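Long-range contacts in cryptochrome DASH, chloroplastic/mitochondrial (Arabidopsis thaliana, PDB 2J4D), which repairs cyclobutane pyrimidine dimers in single-stranded DNA with FAD and a folate light antenna, and may also serve as a blue-light photoreceptor: residues Glu24-Pro29 with Tyr303-Arg308; Gly40-Trp45 with Thr138-Lys143; Val52-Ala57 with Ser209-Pro214; Met110-Asn115 with Leu215-Thr220. One frame throughout, in Å; residues are numbered along the deposited sequence.

In the fold
Contact 2 lies in the parallel sheet of the N-terminal alpha/beta domain, and contacts 3 and 4 tie the long loop that follows helix 194-204 back onto that domain. Contact 1 joins helix 12-26 to helix 299-312, on the FAD side: the Glu305 side chain is about 13 Å from the flavin cofactor, whereas Trp45 of contact 2 is about 12 Å from the folate. Contacts 1 and 3, with centres 10 Å apart, meet where Glu304 receives Ser210 OG and pairs with Arg212. His142 of contact 2 reaches Asn55 of contact 3, and Arg112 of contact 4 binds the carbonyl of Pro214, which ends contact 3.

Contact 1: residues Glu24-Pro29 with Tyr303-Arg308; sequences ERYALP and YEEVQR
Glu305 OE2 is the shared acceptor. Tyr26 OH donates to it over 2.5 Å, using the anti lone pair of the oxygen, while the carboxylate plane stands 66° from the ring. Arg308, one helical turn further on, takes the same carboxylate end-on: its NH1 reaches Glu305 OE2 at 2.6 Å in a nearly straight bond, from above the carboxylate plane, and its NH2 takes Glu305 OE1. That second oxygen is also held by Trp264. A water accepts from Arg308 NH1 and donates to Tyr26 OH.

The contact joins the C-terminal end of helix 12-26 to helix 299-312, whose Glu305 side chain lies about 7 Å from that of Phe288, a probable FAD-binding residue. Arg25, Glu305 and Arg308 form a salt-bridge network between the two helices.

The Arg25 and Arg308 guanidinium groups come tip to tip and lie flat on each other, centres 3.7 Å apart and planes 10° apart, with Arg308 NH2 over the centre of Arg25 and both chains bent at chi3. Glu305 probably offsets the like charges, although its bridge to Arg25 NH1 is long, 3.9 Å to OE2, and rests on charge alone.

Van der Waals contact is slight: Glu304 slides past Tyr26 in the opposite direction, its CB 3.8 Å from Tyr26 OH and its OE2 at the ring edge; its carboxylate binds Ser210 and Arg212.

Contact 2: residues Gly40-Trp45 with Thr138-Lys143; sequences GVTILW and TVFAHK
Strand 41-46, the middle one of the five, pairs with its parallel neighbour 138-142 in the Rossmann-like sheet of the photolyase alpha/beta domain (strand order 3-2-1-4-5), the axes of 41-45 and 138-142 lying 24° apart. The ladder is made by three nearly straight backbone bonds: Ile43 N gives to Thr138 O, Phe140 N to Ile43 O at 2.9 Å, and Trp45 N to Phe140 O at 2.8 Å, the last two almost along the carbonyl axis. Ile43 O also receives a CA-H contact from Val139. Beyond Trp45 a water continues the pairing, giving to Trp45 O and accepting from His142 N.

On the face carrying Ile43 and Val139, these side chains lie side by side and point the same way, with Ile43 CB 4.1 Å from Val139 CG2; Val139 CG1 reaches on to Trp45 CB. Helix 123-134 covers Ile43 and Trp45. On the other face Leu44 crosses Phe140 at about a right angle, its CD1 touching Phe140 CB, and helix 56-63 packs over both. Ala141 CB meets the indole obliquely, 3.5 Å from Trp45 CE3.

Side-chain polar contact is confined to the start of the strands. Thr42 OG1, anti to its backbone N, and Thr138 OG1, in the crowded position between N and carbonyl carbon, share a hydrogen bond of 2.9 Å, and the Thr42 oxygen lies in the plane of the Phe140 ring at its edge, 3.2 Å from CD2.

Contact 3: residues Val52-Ala57 with Ser209-Pro214; sequences VLDNDA and SSTRIP
Asp54 OD1 is gripped twice: Thr211 N donates to it over 2.8 Å, and Arg300 makes a salt bridge to it from helix 299-312. The amide comes from above the carboxylate plane, along a fairly straight path of 161°. Here the turn leading from strand 41-46 of the photolyase alpha/beta domain into helix 56-63 meets the long loop after helix 194-204. Asp54 CG stands anti to the backbone N, which brings the carboxylate against Ser210, OD1 being 3.5 Å from its CB; OD2 is taken by Ser298. An alanine here would remove the carboxylate and would probably loosen Thr211 and deprive Arg300 of one of its acidic partners.

The backbones are bridged as well. A water accepts from Asp54 N and donates to Thr211 O, and Asp54 CA brings its hydrogen to the same carbonyl.

Ile213 packs by van der Waals contact: its side chain crosses that of Val52 obliquely, CG2 4.0 Å from Val52 CG1, while CG1 and CD1 lie against the carbonyl oxygens of Val52 and Asn55. The CB of Asn55 points away from the loop, and the residue is the N-cap of helix 56-63, its OD1 receiving Leu58 N.

At the first turn of that helix Asp56, whose OD2 pairs with Arg300, accepts Thr211 OG1 on the syn lone pair of OD1, in a very short bond of 2.4 Å.

Contact 4: residues Met110-Asn115 with Leu215-Thr220; sequences MKRGLN and LSLGPT
A Schellman motif closes helix 92-111, with Gly113 as its C-prime residue at positive phi, and the loop 215-220, which follows helix 194-204, runs along this helix end. Gly113 N returns to Met110 O at 3.0 Å, and Leu114 N to Leu109 O. The carbonyl just before the glycine turns outward to the loop: Arg112 O accepts Leu217 N at 2.8 Å, in the carbonyl plane, and a weak bond from Gly218 N. The two glycines pass so closely that a side chain on Gly218 would run into Gly113 O. A water links Lys111 O to Leu215 O.

Leu114 packs between Leu217 and Thr220. Its CD1 lies 3.5 Å from Leu217 CB, and its CD2 is pressed against Thr220 CG2 at 3.5 Å, tighter than usual. An alanine here would lose CG with both of its methyls and would probably weaken the packing of the loop on the helix end.

Arg112 is bent at chi2 and lies alongside Leu217, with its CB 3.9 Å from Leu217 CD1. Leu215 CD2 sits over one guanidinium face, offset toward the rim, while NH1 binds Pro214 O and Phe23 makes a cation-pi contact with the group.

Backbone polarity and leucine methyls thus share the work: the carbonyl of Arg112 at the helix end is satisfied by loop amides, and the arginine charge is set among apolar groups, with a carbonyl and a ring that would help to stabilise it.

Contact 1: residues Glu24-Pro29 with Tyr303-Arg308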
loop_
_atom_site.group_PDB
_atom_site.type_symbol
_atom_site.label_atom_id
_atom_site.label_comp_id
_atom_site.label_asym_id
_atom_site.label_seq_id
_atom_site.Cartn_x
_atom_site.Cartn_y
_atom_site.Cartn_z
ATOM N N GLU A 24 7.685 -20.460 -10.025
ATOM C CA GLU A 24 8.580 -21.317 -10.786
ATOM C C GLU A 24 9.626 -20.472 -11.510
ATOM O O GLU A 24 10.822 -20.750 -11.442
ATOM C CB GLU A 24 7.748 -22.103 -11.799
ATOM C CG GLU A 24 8.260 -23.475 -12.135
ATOM C CD GLU A 24 7.188 -24.317 -12.806
ATOM O OE1 GLU A 24 6.776 -23.967 -13.936
ATOM O OE2 GLU A 24 6.747 -25.318 -12.196
ATOM N N ARG A 25 9.171 -19.425 -12.189
ATOM C CA ARG A 25 10.077 -18.562 -12.933
ATOM C C ARG A 25 11.179 -17.928 -12.090
ATOM O O ARG A 25 12.297 -17.754 -12.563
ATOM C CB ARG A 25 9.300 -17.452 -13.654
ATOM C CG ARG A 25 10.204 -16.510 -14.459
ATOM C CD ARG A 25 9.436 -15.389 -15.148
ATOM N NE ARG A 25 8.480 -15.907 -16.120
ATOM C CZ ARG A 25 7.165 -15.937 -15.931
ATOM N NH1 ARG A 25 6.647 -15.466 -14.802
ATOM N NH2 ARG A 25 6.373 -16.448 -16.865
ATOM N N TYR A 26 10.876 -17.589 -10.842
ATOM C CA TYR A 26 11.867 -16.944 -9.987
ATOM C C TYR A 26 12.493 -17.833 -8.912
ATOM O O TYR A 26 13.230 -17.349 -8.059
ATOM C CB TYR A 26 11.236 -15.710 -9.334
ATOM C CG TYR A 26 10.888 -14.633 -10.340
ATOM C CD1 TYR A 26 11.851 -13.727 -10.784
ATOM C CD2 TYR A 26 9.616 -14.565 -10.902
ATOM C CE1 TYR A 26 11.554 -12.779 -11.775
ATOM C CE2 TYR A 26 9.310 -13.630 -11.888
ATOM C CZ TYR A 26 10.282 -12.742 -12.322
ATOM O OH TYR A 26 9.980 -11.834 -13.317
ATOM N N ALA A 27 12.217 -19.130 -8.965
ATOM C CA ALA A 27 12.751 -20.067 -7.975
ATOM C C ALA A 27 14.279 -20.144 -7.962
ATOM O O ALA A 27 14.925 -20.014 -9.004
ATOM C CB ALA A 27 12.168 -21.455 -8.220
ATOM N N LEU A 28 14.851 -20.348 -6.776
ATOM C CA LEU A 28 16.301 -20.462 -6.634
ATOM C C LEU A 28 16.680 -21.804 -7.260
ATOM O O LEU A 28 16.238 -22.852 -6.799
ATOM C CB LEU A 28 16.699 -20.464 -5.153
ATOM C CG LEU A 28 17.934 -19.683 -4.677
ATOM C CD1 LEU A 28 18.510 -20.378 -3.445
ATOM C CD2 LEU A 28 18.991 -19.606 -5.753
ATOM N N PRO A 29 17.514 -21.784 -8.313
ATOM C CA PRO A 29 17.962 -22.989 -9.024
ATOM C C PRO A 29 18.448 -24.102 -8.104
ATOM O O PRO A 29 18.084 -25.270 -8.270
ATOM C CB PRO A 29 19.077 -22.464 -9.927
ATOM C CG PRO A 29 18.654 -21.052 -10.193
ATOM C CD PRO A 29 18.213 -20.595 -8.825
ATOM N N TYR A 303 9.699 -4.777 -11.703
ATOM C CA TYR A 303 10.713 -4.298 -12.641
ATOM C C TYR A 303 11.179 -5.409 -13.584
ATOM O O TYR A 303 11.321 -5.200 -14.791
ATOM C CB TYR A 303 11.915 -3.732 -11.879
ATOM C CG TYR A 303 13.050 -3.304 -12.780
ATOM C CD1 TYR A 303 12.883 -2.275 -13.705
ATOM C CD2 TYR A 303 14.292 -3.937 -12.718
ATOM C CE1 TYR A 303 13.930 -1.885 -14.556
ATOM C CE2 TYR A 303 15.343 -3.554 -13.562
ATOM C CZ TYR A 303 15.150 -2.533 -14.475
ATOM O OH TYR A 303 16.171 -2.169 -15.320
ATOM N N GLU A 304 11.417 -6.594 -13.041
ATOM C CA GLU A 304 11.855 -7.694 -13.881
ATOM C C GLU A 304 10.772 -8.100 -14.869
ATOM O O GLU A 304 11.079 -8.510 -15.984
ATOM C CB GLU A 304 12.286 -8.885 -13.024
ATOM C CG GLU A 304 13.631 -8.649 -12.354
ATOM C CD GLU A 304 14.265 -9.919 -11.819
ATOM O OE1 GLU A 304 14.392 -10.045 -10.587
ATOM O OE2 GLU A 304 14.637 -10.791 -12.636
ATOM N N GLU A 305 9.507 -7.982 -14.467
ATOM C CA GLU A 305 8.401 -8.321 -15.358
ATOM C C GLU A 305 8.335 -7.275 -16.470
ATOM O O GLU A 305 8.070 -7.606 -17.632
ATOM C CB GLU A 305 7.082 -8.361 -14.582
ATOM C CG GLU A 305 6.936 -9.588 -13.701
ATOM C CD GLU A 305 6.832 -10.875 -14.509
ATOM O OE1 GLU A 305 5.912 -10.981 -15.347
ATOM O OE2 GLU A 305 7.667 -11.781 -14.307
ATOM N N VAL A 306 8.572 -6.015 -16.110
ATOM C CA VAL A 306 8.587 -4.929 -17.094
ATOM C C VAL A 306 9.745 -5.149 -18.085
ATOM O O VAL A 306 9.600 -4.922 -19.292
ATOM C CB VAL A 306 8.769 -3.546 -16.413
ATOM C CG1 VAL A 306 9.065 -2.475 -17.463
ATOM C CG2 VAL A 306 7.510 -3.170 -15.640
ATOM N N GLN A 307 10.895 -5.583 -17.579
ATOM C CA GLN A 307 12.042 -5.839 -18.450
ATOM C C GLN A 307 11.697 -6.929 -19.453
ATOM O O GLN A 307 12.024 -6.829 -20.639
ATOM C CB GLN A 307 13.255 -6.307 -17.643
ATOM C CG GLN A 307 13.958 -5.242 -16.818
ATOM C CD GLN A 307 15.130 -5.835 -16.053
ATOM O OE1 GLN A 307 14.961 -6.758 -15.241
ATOM N NE2 GLN A 307 16.327 -5.321 -16.317
ATOM N N ARG A 308 11.054 -7.987 -18.973
ATOM C CA ARG A 308 10.686 -9.079 -19.857
ATOM C C ARG A 308 9.671 -8.604 -20.892
ATOM O O ARG A 308 9.744 -8.978 -22.069
ATOM C CB ARG A 308 10.127 -10.264 -19.061
ATOM C CG ARG A 308 9.988 -11.510 -19.936
ATOM C CD ARG A 308 9.811 -12.801 -19.148
ATOM N NE ARG A 308 8.419 -13.048 -18.792
ATOM C CZ ARG A 308 7.888 -12.734 -17.620
ATOM N NH1 ARG A 308 8.644 -12.165 -16.693
ATOM N NH2 ARG A 308 6.607 -12.989 -17.378
HETATM O O HOH W 1 11.422 -12.465 -16.070
#

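Contact 2: residues Gly40-Trp45 with Thr138-Lys143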
loop_
_atom_site.group_PDB
_atom_site.type_symbol
_atom_site.label_atom_id
_atom_site.label_comp_id
_atom_site.label_asym_id
_atom_site.label_seq_id
_atom_site.Cartn_x
_atom_site.Cartn_y
_atom_site.Cartn_z
ATOM N N GLY A 40 20.689 -23.560 14.031
ATOM C CA GLY A 40 19.627 -23.302 14.987
ATOM C C GLY A 40 18.329 -22.692 14.490
ATOM O O GLY A 40 18.103 -22.519 13.288
ATOM N N VAL A 41 17.479 -22.347 15.447
ATOM C CA VAL A 41 16.174 -21.775 15.165
ATOM C C VAL A 41 16.168 -20.264 14.965
ATOM O O VAL A 41 16.902 -19.529 15.628
ATOM C CB VAL A 41 15.189 -22.104 16.307
ATOM C CG1 VAL A 41 13.843 -21.430 16.054
ATOM C CG2 VAL A 41 15.018 -23.611 16.424
ATOM N N THR A 42 15.331 -19.810 14.037
ATOM C CA THR A 42 15.171 -18.385 13.788
ATOM C C THR A 42 13.677 -18.111 13.662
ATOM O O THR A 42 12.899 -18.980 13.261
ATOM C CB THR A 42 15.864 -17.917 12.483
ATOM O OG1 THR A 42 15.784 -16.487 12.391
ATOM C CG2 THR A 42 15.178 -18.515 11.261
ATOM N N ILE A 43 13.276 -16.905 14.029
ATOM C CA ILE A 43 11.886 -16.511 13.921
ATOM C C ILE A 43 11.823 -15.458 12.823
ATOM O O ILE A 43 12.653 -14.550 12.795
ATOM C CB ILE A 43 11.379 -15.889 15.246
ATOM C CG1 ILE A 43 11.238 -16.986 16.307
ATOM C CG2 ILE A 43 10.051 -15.140 15.006
ATOM C CD1 ILE A 43 11.009 -16.470 17.727
ATOM N N LEU A 44 10.869 -15.601 11.907
ATOM C CA LEU A 44 10.678 -14.625 10.839
ATOM C C LEU A 44 9.400 -13.861 11.186
ATOM O O LEU A 44 8.300 -14.421 11.181
ATOM C CB LEU A 44 10.514 -15.309 9.476
ATOM C CG LEU A 44 10.243 -14.379 8.282
ATOM C CD1 LEU A 44 11.346 -13.332 8.149
ATOM C CD2 LEU A 44 10.152 -15.224 7.005
ATOM N N TRP A 45 9.559 -12.582 11.495
ATOM C CA TRP A 45 8.435 -11.731 11.877
ATOM C C TRP A 45 7.918 -10.914 10.689
ATOM O O TRP A 45 8.600 -10.013 10.191
ATOM C CB TRP A 45 8.874 -10.831 13.041
ATOM C CG TRP A 45 7.924 -9.727 13.421
ATOM C CD1 TRP A 45 6.562 -9.760 13.392
ATOM C CD2 TRP A 45 8.285 -8.430 13.906
ATOM N NE1 TRP A 45 6.048 -8.555 13.827
ATOM C CE2 TRP A 45 7.085 -7.723 14.150
ATOM C CE3 TRP A 45 9.511 -7.796 14.165
ATOM C CZ2 TRP A 45 7.073 -6.408 14.638
ATOM C CZ3 TRP A 45 9.501 -6.491 14.652
ATOM C CH2 TRP A 45 8.288 -5.811 14.883
ATOM N N THR A 138 17.742 -15.569 16.547
ATOM C CA THR A 138 17.429 -14.291 15.933
ATOM C C THR A 138 15.963 -14.154 15.548
ATOM O O THR A 138 15.230 -15.138 15.455
ATOM C CB THR A 138 18.219 -14.134 14.633
ATOM O OG1 THR A 138 17.943 -15.266 13.797
ATOM C CG2 THR A 138 19.707 -14.081 14.889
ATOM N N VAL A 139 15.547 -12.907 15.349
ATOM C CA VAL A 139 14.208 -12.599 14.868
ATOM C C VAL A 139 14.506 -11.663 13.696
ATOM O O VAL A 139 15.119 -10.608 13.880
ATOM C CB VAL A 139 13.346 -11.841 15.894
ATOM C CG1 VAL A 139 12.013 -11.441 15.243
ATOM C CG2 VAL A 139 13.090 -12.713 17.118
ATOM N N PHE A 140 14.111 -12.081 12.498
ATOM C CA PHE A 140 14.312 -11.302 11.279
ATOM C C PHE A 140 13.016 -10.597 10.891
ATOM O O PHE A 140 11.930 -11.147 11.056
ATOM C CB PHE A 140 14.723 -12.225 10.125
ATOM C CG PHE A 140 16.168 -12.625 10.152
ATOM C CD1 PHE A 140 17.146 -11.762 9.675
ATOM C CD2 PHE A 140 16.554 -13.857 10.670
ATOM C CE1 PHE A 140 18.495 -12.121 9.712
ATOM C CE2 PHE A 140 17.896 -14.226 10.712
ATOM C CZ PHE A 140 18.870 -13.355 10.231
ATOM N N ALA A 141 13.140 -9.382 10.369
ATOM C CA ALA A 141 11.978 -8.627 9.927
ATOM C C ALA A 141 12.455 -7.507 9.021
ATOM O O ALA A 141 13.639 -7.168 9.004
ATOM C CB ALA A 141 11.230 -8.046 11.119
ATOM N N HIS A 142 11.531 -6.945 8.255
ATOM C CA HIS A 142 11.875 -5.839 7.383
ATOM C C HIS A 142 11.842 -4.563 8.196
ATOM O O HIS A 142 11.015 -4.406 9.091
ATOM C CB HIS A 142 10.892 -5.747 6.221
ATOM C CG HIS A 142 11.219 -6.679 5.101
ATOM N ND1 HIS A 142 12.351 -6.539 4.326
ATOM C CD2 HIS A 142 10.577 -7.775 4.636
ATOM C CE1 HIS A 142 12.391 -7.508 3.429
ATOM N NE2 HIS A 142 11.326 -8.273 3.595
ATOM N N LYS A 143 12.755 -3.656 7.874
ATOM C CA LYS A 143 12.858 -2.372 8.552
ATOM C C LYS A 143 11.738 -1.453 8.088
ATOM O O LYS A 143 11.441 -1.386 6.893
ATOM C CB LYS A 143 14.200 -1.723 8.207
ATOM C CG LYS A 143 14.463 -0.383 8.903
ATOM C CD LYS A 143 14.938 -0.599 10.341
ATOM C CE LYS A 143 15.126 0.723 11.075
ATOM N NZ LYS A 143 13.811 1.371 11.355
HETATM O O HOH W 2 8.832 -8.080 8.510
#

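Contact 3: residues Val52-Ala57 with Ser209-Pro214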
loop_
_atom_site.group_PDB
_atom_site.type_symbol
_atom_site.label_atom_id
_atom_site.label_comp_id
_atom_site.label_asym_id
_atom_site.label_seq_id
_atom_site.Cartn_x
_atom_site.Cartn_y
_atom_site.Cartn_z
ATOM N N VAL A 52 6.251 -14.502 -0.283
ATOM C CA VAL A 52 7.375 -15.420 -0.265
ATOM C C VAL A 52 8.374 -14.929 -1.313
ATOM O O VAL A 52 9.575 -14.869 -1.057
ATOM C CB VAL A 52 6.924 -16.857 -0.615
ATOM C CG1 VAL A 52 8.131 -17.758 -0.795
ATOM C CG2 VAL A 52 6.033 -17.392 0.486
ATOM N N LEU A 53 7.876 -14.548 -2.487
ATOM C CA LEU A 53 8.753 -14.067 -3.557
ATOM C C LEU A 53 9.566 -12.830 -3.195
ATOM O O LEU A 53 9.084 -11.934 -2.498
ATOM C CB LEU A 53 7.952 -13.723 -4.818
ATOM C CG LEU A 53 7.563 -14.790 -5.837
ATOM C CD1 LEU A 53 6.906 -14.110 -7.024
ATOM C CD2 LEU A 53 8.794 -15.557 -6.298
ATOM N N ASP A 54 10.802 -12.790 -3.687
ATOM C CA ASP A 54 11.679 -11.644 -3.491
ATOM C C ASP A 54 11.603 -11.072 -2.080
ATOM O O ASP A 54 11.452 -9.861 -1.892
ATOM C CB ASP A 54 11.312 -10.573 -4.528
ATOM C CG ASP A 54 12.224 -9.364 -4.472
ATOM O OD1 ASP A 54 13.437 -9.544 -4.250
ATOM O OD2 ASP A 54 11.730 -8.236 -4.669
ATOM N N ASN A 55 11.710 -11.953 -1.093
ATOM C CA ASN A 55 11.654 -11.558 0.310
ATOM C C ASN A 55 13.027 -11.784 0.943
ATOM O O ASN A 55 13.372 -12.920 1.276
ATOM C CB ASN A 55 10.611 -12.405 1.051
ATOM C CG ASN A 55 10.379 -11.926 2.476
ATOM O OD1 ASN A 55 11.297 -11.462 3.138
ATOM N ND2 ASN A 55 9.152 -12.050 2.951
ATOM N N ASP A 56 13.799 -10.706 1.102
ATOM C CA ASP A 56 15.135 -10.788 1.691
ATOM C C ASP A 56 15.154 -11.218 3.149
ATOM O O ASP A 56 16.109 -11.862 3.595
ATOM C CB ASP A 56 15.867 -9.448 1.580
ATOM C CG ASP A 56 16.372 -9.179 0.186
ATOM O OD1 ASP A 56 16.750 -10.147 -0.502
ATOM O OD2 ASP A 56 16.405 -8.003 -0.218
ATOM N N ALA A 57 14.129 -10.841 3.908
ATOM C CA ALA A 57 14.092 -11.236 5.316
ATOM C C ALA A 57 13.959 -12.759 5.388
ATOM O O ALA A 57 14.657 -13.421 6.163
ATOM C CB ALA A 57 12.925 -10.551 6.034
ATOM N N SER A 209 18.478 -7.286 -8.882
ATOM C CA SER A 209 17.650 -8.389 -9.362
ATOM C C SER A 209 16.839 -8.817 -8.146
ATOM O O SER A 209 17.266 -8.608 -7.008
ATOM C CB SER A 209 18.525 -9.566 -9.818
ATOM O OG SER A 209 19.372 -9.193 -10.887
ATOM N N SER A 210 15.675 -9.411 -8.370
ATOM C CA SER A 210 14.866 -9.846 -7.245
ATOM C C SER A 210 15.568 -11.040 -6.600
ATOM O O SER A 210 16.267 -11.796 -7.274
ATOM C CB SER A 210 13.456 -10.227 -7.716
ATOM O OG SER A 210 13.478 -11.380 -8.531
ATOM N N THR A 211 15.404 -11.192 -5.292
ATOM C CA THR A 211 16.028 -12.300 -4.576
ATOM C C THR A 211 15.299 -13.617 -4.867
ATOM O O THR A 211 14.070 -13.696 -4.755
ATOM C CB THR A 211 16.036 -12.018 -3.056
ATOM O OG1 THR A 211 16.855 -10.869 -2.799
ATOM C CG2 THR A 211 16.587 -13.208 -2.282
ATOM N N ARG A 212 16.058 -14.641 -5.259
ATOM C CA ARG A 212 15.487 -15.948 -5.572
ATOM C C ARG A 212 15.316 -16.767 -4.306
ATOM O O ARG A 212 16.231 -16.870 -3.495
ATOM C CB ARG A 212 16.372 -16.714 -6.559
ATOM C CG ARG A 212 16.650 -15.952 -7.836
ATOM C CD ARG A 212 15.378 -15.347 -8.401
ATOM N NE ARG A 212 15.637 -14.030 -8.976
ATOM C CZ ARG A 212 15.569 -13.746 -10.271
ATOM N NH1 ARG A 212 15.240 -14.691 -11.148
ATOM N NH2 ARG A 212 15.842 -12.518 -10.690
ATOM N N ILE A 213 14.138 -17.355 -4.158
ATOM C CA ILE A 213 13.795 -18.135 -2.982
ATOM C C ILE A 213 13.689 -19.623 -3.314
ATOM O O ILE A 213 13.057 -20.003 -4.303
ATOM C CB ILE A 213 12.433 -17.666 -2.413
ATOM C CG1 ILE A 213 12.466 -16.158 -2.127
ATOM C CG2 ILE A 213 12.090 -18.456 -1.166
ATOM C CD1 ILE A 213 13.496 -15.716 -1.078
ATOM N N PRO A 214 14.299 -20.487 -2.488
ATOM C CA PRO A 214 14.230 -21.931 -2.751
ATOM C C PRO A 214 12.824 -22.492 -2.609
ATOM O O PRO A 214 11.997 -21.947 -1.877
ATOM C CB PRO A 214 15.200 -22.521 -1.729
ATOM C CG PRO A 214 15.186 -21.523 -0.608
ATOM C CD PRO A 214 15.180 -20.199 -1.343
HETATM O O HOH W 3 11.740 -14.332 -5.779
#

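Contact 4: residues Met110-Asn115 with Leu215-Thr220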
loop_
_atom_site.group_PDB
_atom_site.type_symbol
_atom_site.label_atom_id
_atom_site.label_comp_id
_atom_site.label_asym_id
_atom_site.label_seq_id
_atom_site.Cartn_x
_atom_site.Cartn_y
_atom_site.Cartn_z
ATOM N N MET A 110 3.115 -22.937 3.328
ATOM C CA MET A 110 2.937 -24.380 3.427
ATOM C C MET A 110 3.443 -25.093 2.176
ATOM O O MET A 110 4.004 -26.186 2.259
ATOM C CB MET A 110 1.469 -24.722 3.667
ATOM C CG MET A 110 0.976 -24.267 5.025
ATOM S SD MET A 110 -0.725 -24.713 5.335
ATOM C CE MET A 110 -0.725 -24.779 7.085
ATOM N N LYS A 111 3.266 -24.476 1.015
ATOM C CA LYS A 111 3.727 -25.104 -0.216
ATOM C C LYS A 111 5.241 -25.283 -0.235
ATOM O O LYS A 111 5.760 -26.152 -0.940
ATOM C CB LYS A 111 3.266 -24.299 -1.429
ATOM C CG LYS A 111 1.755 -24.162 -1.480
ATOM C CD LYS A 111 1.250 -23.631 -2.805
ATOM C CE LYS A 111 1.849 -22.282 -3.136
ATOM N NZ LYS A 111 1.046 -21.610 -4.194
ATOM N N ARG A 112 5.946 -24.469 0.544
ATOM C CA ARG A 112 7.399 -24.560 0.610
ATOM C C ARG A 112 7.874 -25.295 1.869
ATOM O O ARG A 112 9.049 -25.222 2.233
ATOM C CB ARG A 112 8.022 -23.163 0.559
ATOM C CG ARG A 112 7.460 -22.297 -0.557
ATOM C CD ARG A 112 8.528 -21.743 -1.475
ATOM N NE ARG A 112 7.932 -20.873 -2.488
ATOM C CZ ARG A 112 8.608 -20.236 -3.443
ATOM N NH1 ARG A 112 9.928 -20.362 -3.533
ATOM N NH2 ARG A 112 7.958 -19.465 -4.310
ATOM N N GLY A 113 6.960 -25.996 2.536
ATOM C CA GLY A 113 7.338 -26.743 3.728
ATOM C C GLY A 113 7.307 -26.007 5.058
ATOM O O GLY A 113 7.811 -26.510 6.063
ATOM N N LEU A 114 6.727 -24.814 5.084
ATOM C CA LEU A 114 6.653 -24.055 6.333
ATOM C C LEU A 114 5.193 -23.861 6.697
ATOM O O LEU A 114 4.323 -24.590 6.233
ATOM C CB LEU A 114 7.319 -22.679 6.165
ATOM C CG LEU A 114 8.824 -22.638 5.886
ATOM C CD1 LEU A 114 9.240 -21.224 5.499
ATOM C CD2 LEU A 114 9.590 -23.101 7.123
ATOM N N ASN A 115 4.933 -22.876 7.543
ATOM C CA ASN A 115 3.573 -22.542 7.933
ATOM C C ASN A 115 3.678 -21.159 8.552
ATOM O O ASN A 115 4.776 -20.631 8.705
ATOM C CB ASN A 115 3.023 -23.519 8.970
ATOM C CG ASN A 115 1.501 -23.479 9.059
ATOM O OD1 ASN A 115 0.865 -22.484 8.702
ATOM N ND2 ASN A 115 0.910 -24.562 9.548
ATOM N N LEU A 215 12.552 -23.583 -3.317
ATOM C CA LEU A 215 11.238 -24.211 -3.270
ATOM C C LEU A 215 11.005 -24.942 -1.954
ATOM O O LEU A 215 9.868 -25.186 -1.566
ATOM C CB LEU A 215 11.077 -25.182 -4.443
ATOM C CG LEU A 215 10.976 -24.507 -5.814
ATOM C CD1 LEU A 215 10.865 -25.560 -6.912
ATOM C CD2 LEU A 215 9.764 -23.585 -5.830
ATOM N N SER A 216 12.088 -25.285 -1.269
ATOM C CA SER A 216 12.006 -25.987 0.012
ATOM C C SER A 216 12.609 -25.087 1.081
ATOM O O SER A 216 13.800 -24.774 1.031
ATOM C CB SER A 216 12.786 -27.304 -0.060
ATOM O OG SER A 216 12.955 -27.869 1.228
ATOM N N LEU A 217 11.789 -24.678 2.045
ATOM C CA LEU A 217 12.241 -23.782 3.108
ATOM C C LEU A 217 12.129 -24.359 4.515
ATOM O O LEU A 217 12.616 -23.755 5.475
ATOM C CB LEU A 217 11.439 -22.481 3.053
ATOM C CG LEU A 217 11.581 -21.611 1.803
ATOM C CD1 LEU A 217 10.528 -20.505 1.834
ATOM C CD2 LEU A 217 12.978 -21.022 1.745
ATOM N N GLY A 218 11.465 -25.507 4.639
ATOM C CA GLY A 218 11.292 -26.131 5.939
ATOM C C GLY A 218 12.581 -26.662 6.542
ATOM O O GLY A 218 13.647 -26.571 5.930
ATOM N N PRO A 219 12.511 -27.258 7.737
ATOM C CA PRO A 219 11.301 -27.455 8.534
ATOM C C PRO A 219 11.084 -26.321 9.531
ATOM O O PRO A 219 11.918 -25.424 9.662
ATOM C CB PRO A 219 11.597 -28.764 9.252
ATOM C CG PRO A 219 13.042 -28.563 9.622
ATOM C CD PRO A 219 13.658 -27.943 8.365
ATOM N N THR A 220 9.959 -26.383 10.232
ATOM C CA THR A 220 9.629 -25.406 11.261
ATOM C C THR A 220 9.782 -26.165 12.572
ATOM O O THR A 220 9.976 -27.382 12.571
ATOM C CB THR A 220 8.166 -24.974 11.186
ATOM O OG1 THR A 220 7.335 -26.101 11.496
ATOM C CG2 THR A 220 7.821 -24.456 9.793
HETATM O O HOH W 4 7.252 -24.887 -3.368
#